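Local coordinates for CRISPR-associated protein CasA/Cse1 (Thermus thermophilus, PDB 4AN8) that serves as a subunit of the Cascade ribonucleoprotein complex, which takes part in CRISPR adaptive immunity against viruses and plasmids, at residues D215-E220 against G240-Y245. Numbering follows the deposited sequence.
Sequences DAPIWE and GRTRVY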
ATOM      1  N   ASP A 215      15.692  15.164   9.415  1.00 32.12           N
ATOM      2  CA  ASP A 215      15.368  13.867   8.884  1.00 32.12           C
ATOM      3  C   ASP A 215      16.678  13.230   8.485  1.00 32.12           C
ATOM      4  O   ASP A 215      17.654  13.922   8.219  1.00 32.12           O
ATOM      5  CB  ASP A 215      14.428  14.007   7.681  1.00 27.37           C
ATOM      6  CG  ASP A 215      13.954  12.659   7.141  1.00 27.37           C
ATOM      7  OD1 ASP A 215      13.776  11.721   7.933  1.00 27.37           O
ATOM      8  OD2 ASP A 215      13.765  12.538   5.920  1.00 27.37           O
ATOM      9  N   ALA A 216      16.700  11.906   8.467  1.00 20.46           N
ATOM     10  CA  ALA A 216      17.867  11.168   8.033  1.00 20.46           C
ATOM     11  C   ALA A 216      17.427   9.722   7.894  1.00 20.46           C
ATOM     12  O   ALA A 216      16.686   9.217   8.734  1.00 20.46           O
ATOM     13  CB  ALA A 216      19.007  11.288   9.087  1.00 19.12           C
ATOM     14  N   PRO A 217      17.853   9.069   6.820  1.00 23.65           N
ATOM     15  CA  PRO A 217      17.590   7.638   6.679  1.00 23.65           C
ATOM     16  C   PRO A 217      18.533   6.857   7.600  1.00 23.65           C
ATOM     17  O   PRO A 217      19.524   7.422   8.104  1.00 23.65           O
ATOM     18  CB  PRO A 217      17.920   7.358   5.205  1.00 22.51           C
ATOM     19  CG  PRO A 217      18.943   8.443   4.837  1.00 22.51           C
ATOM     20  CD  PRO A 217      18.538   9.659   5.650  1.00 22.51           C
ATOM     21  N   ILE A 218      18.222   5.579   7.806  1.00 23.77           N
ATOM     22  CA  ILE A 218      18.946   4.755   8.747  1.00 23.77           C
ATOM     23  C   ILE A 218      20.453   4.740   8.477  1.00 23.77           C
ATOM     24  O   ILE A 218      21.242   4.631   9.419  1.00 23.77           O
ATOM     25  CB  ILE A 218      18.402   3.302   8.758  1.00 17.32           C
ATOM     26  CG1 ILE A 218      18.946   2.519   9.976  1.00 17.32           C
ATOM     27  CG2 ILE A 218      18.725   2.575   7.419  1.00 17.32           C
ATOM     28  CD1 ILE A 218      18.470   3.060  11.328  1.00 17.32           C
ATOM     29  N   TRP A 219      20.868   4.864   7.214  1.00 24.18           N
ATOM     30  CA  TRP A 219      22.294   4.779   6.896  1.00 24.18           C
ATOM     31  C   TRP A 219      23.083   6.079   7.137  1.00 24.18           C
ATOM     32  O   TRP A 219      24.309   6.075   7.031  1.00 24.18           O
ATOM     33  CB  TRP A 219      22.513   4.282   5.462  1.00 19.67           C
ATOM     34  CG  TRP A 219      21.833   5.139   4.443  1.00 19.67           C
ATOM     35  CD1 TRP A 219      22.296   6.315   3.928  1.00 19.67           C
ATOM     36  CD2 TRP A 219      20.563   4.909   3.829  1.00 19.67           C
ATOM     37  NE1 TRP A 219      21.384   6.844   3.046  1.00 19.67           N
ATOM     38  CE2 TRP A 219      20.318   5.987   2.950  1.00 19.67           C
ATOM     39  CE3 TRP A 219      19.600   3.910   3.940  1.00 19.67           C
ATOM     40  CZ2 TRP A 219      19.167   6.077   2.179  1.00 19.67           C
ATOM     41  CZ3 TRP A 219      18.434   4.009   3.153  1.00 19.67           C
ATOM     42  CH2 TRP A 219      18.239   5.078   2.299  1.00 19.67           C
ATOM     43  N   GLU A 220      22.389   7.166   7.473  1.00 25.07           N
ATOM     44  CA  GLU A 220      23.022   8.451   7.758  1.00 25.07           C
ATOM     45  C   GLU A 220      23.284   8.669   9.259  1.00 25.07           C
ATOM     46  O   GLU A 220      23.839   9.692   9.655  1.00 25.07           O
ATOM     47  CB  GLU A 220      22.186   9.627   7.210  1.00 23.49           C
ATOM     48  CG  GLU A 220      22.332   9.896   5.700  1.00 23.49           C
ATOM     49  CD  GLU A 220      21.679  11.201   5.288  1.00 23.49           C
ATOM     50  OE1 GLU A 220      21.665  12.133   6.118  1.00 23.49           O
ATOM     51  OE2 GLU A 220      21.169  11.312   4.147  1.00 23.49           O
ATOM     52  N   GLY A 240       9.878  12.388  10.165  1.00 27.10           N
ATOM     53  CA  GLY A 240      10.957  12.454   9.195  1.00 27.10           C
ATOM     54  C   GLY A 240      10.690  11.470   8.072  1.00 27.10           C
ATOM     55  O   GLY A 240      10.656  10.258   8.291  1.00 27.10           O
ATOM     56  N   ARG A 241      10.499  11.989   6.863  1.00 21.82           N
ATOM     57  CA  ARG A 241      10.076  11.159   5.745  1.00 21.82           C
ATOM     58  C   ARG A 241      11.007   9.967   5.495  1.00 21.82           C
ATOM     59  O   ARG A 241      10.552   8.830   5.432  1.00 21.82           O
ATOM     60  CB  ARG A 241       9.914  11.980   4.464  1.00 16.48           C
ATOM     61  CG  ARG A 241       9.307  11.177   3.305  1.00 16.48           C
ATOM     62  CD  ARG A 241       9.262  12.011   2.044  1.00 16.48           C
ATOM     63  NE  ARG A 241       8.472  13.222   2.236  1.00 16.48           N
ATOM     64  CZ  ARG A 241       8.303  14.158   1.316  1.00 16.48           C
ATOM     65  NH1 ARG A 241       8.858  14.026   0.099  1.00 16.48           N
ATOM     66  NH2 ARG A 241       7.563  15.218   1.605  1.00 16.48           N
ATOM     67  N   THR A 242      12.302  10.216   5.347  1.00 14.96           N
ATOM     68  CA  THR A 242      13.200   9.126   5.006  1.00 14.96           C
ATOM     69  C   THR A 242      13.540   8.290   6.212  1.00 14.96           C
ATOM     70  O   THR A 242      13.920   7.123   6.066  1.00 14.96           O
ATOM     71  CB  THR A 242      14.476   9.608   4.305  1.00 19.89           C
ATOM     72  OG1 THR A 242      15.325  10.267   5.248  1.00 19.89           O
ATOM     73  CG2 THR A 242      14.106  10.571   3.195  1.00 19.89           C
ATOM     74  N   ARG A 243      13.404   8.865   7.405  1.00 19.05           N
ATOM     75  CA  ARG A 243      13.645   8.086   8.625  1.00 19.05           C
ATOM     76  C   ARG A 243      12.519   7.061   8.712  1.00 19.05           C
ATOM     77  O   ARG A 243      12.729   5.905   9.005  1.00 19.05           O
ATOM     78  CB  ARG A 243      13.671   8.989   9.879  1.00 21.20           C
ATOM     79  CG  ARG A 243      13.692   8.223  11.195  1.00 21.20           C
ATOM     80  CD  ARG A 243      13.714   9.157  12.446  1.00 21.20           C
ATOM     81  NE  ARG A 243      14.874  10.057  12.449  1.00 21.20           N
ATOM     82  CZ  ARG A 243      14.786  11.372  12.226  1.00 21.20           C
ATOM     83  NH1 ARG A 243      13.609  11.964  12.008  1.00 21.20           N
ATOM     84  NH2 ARG A 243      15.877  12.112  12.237  1.00 21.20           N
ATOM     85  N   VAL A 244      11.308   7.503   8.445  1.00 16.51           N
ATOM     86  CA  VAL A 244      10.185   6.585   8.399  1.00 16.51           C
ATOM     87  C   VAL A 244      10.242   5.570   7.239  1.00 16.51           C
ATOM     88  O   VAL A 244       9.977   4.410   7.455  1.00 16.51           O
ATOM     89  CB  VAL A 244       8.857   7.332   8.494  1.00 14.78           C
ATOM     90  CG1 VAL A 244       7.673   6.356   8.344  1.00 14.78           C
ATOM     91  CG2 VAL A 244       8.796   8.028   9.853  1.00 14.78           C
ATOM     92  N   TYR A 245      10.634   5.997   6.042  1.00 19.31           N
ATOM     93  CA  TYR A 245      10.842   5.082   4.903  1.00 19.31           C
ATOM     94  C   TYR A 245      11.860   3.978   5.201  1.00 19.31           C
ATOM     95  O   TYR A 245      11.815   2.891   4.620  1.00 19.31           O
ATOM     96  CB  TYR A 245      11.365   5.854   3.684  1.00 17.81           C
ATOM     97  CG  TYR A 245      10.326   6.631   2.895  1.00 17.81           C
ATOM     98  CD1 TYR A 245       8.973   6.668   3.286  1.00 17.81           C
ATOM     99  CD2 TYR A 245      10.701   7.336   1.759  1.00 17.81           C
ATOM    100  CE1 TYR A 245       8.041   7.374   2.545  1.00 17.81           C
ATOM    101  CE2 TYR A 245       9.776   8.044   1.010  1.00 17.81           C
ATOM    102  CZ  TYR A 245       8.456   8.059   1.397  1.00 17.81           C
ATOM    103  OH  TYR A 245       7.570   8.782   0.637  1.00 17.81           O
TER
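Asp215 lays its carboxylate across the first turn of helix 241-245 and takes three hydrogen bonds there. Its CG stands anti to the backbone N (chi1 -175°), which turns CG toward the start of the helix. Each oxygen uses its syn lone pair for one backbone N-H. Thr242 N gives a fairly straight bond to Asp215 OD2 at 2.8 Å, and Arg243 N a more bent one (145°) to Asp215 OD1 at 2.9 Å. The hydroxyl of Thr242 adds a third bond, OG1 to Asp215 OD2 at 2.8 Å, from above the carboxylate plane. The side-chain torsion of Thr242 (chi1 72°) sets OG1 between the backbone N and the carbonyl carbon, on the side of the loop. Tyr210 OH is a further partner of OD2.

Pro217 lies beside Thr242, pointing the same way. Its CD rests in van der Waals contact 3.3 Å from Thr242 OG1. Arg243 CB lies 3.2 Å from Ala216 O. One guanidinium face of Arg243 looks at Asp215 OD1, which sits 4.1 Å from NH1 and well out of the plane. This is charge proximity alone; NH1 bonds Thr239 O and Asp214 O instead.

Gly240 is the N-cap residue, with its carbonyl carbon 3.1 Å from Asp215 OD1. The negative carboxylate probably also interacts favourably with the helix dipole. The arrangement is typical of a helix N-terminus whose first-turn N-H groups, at Thr242 and Arg243, find their acceptors in an acidic side chain from another loop, here the one between helices 199-206 and 226-229, while glycine holds the N-cap position.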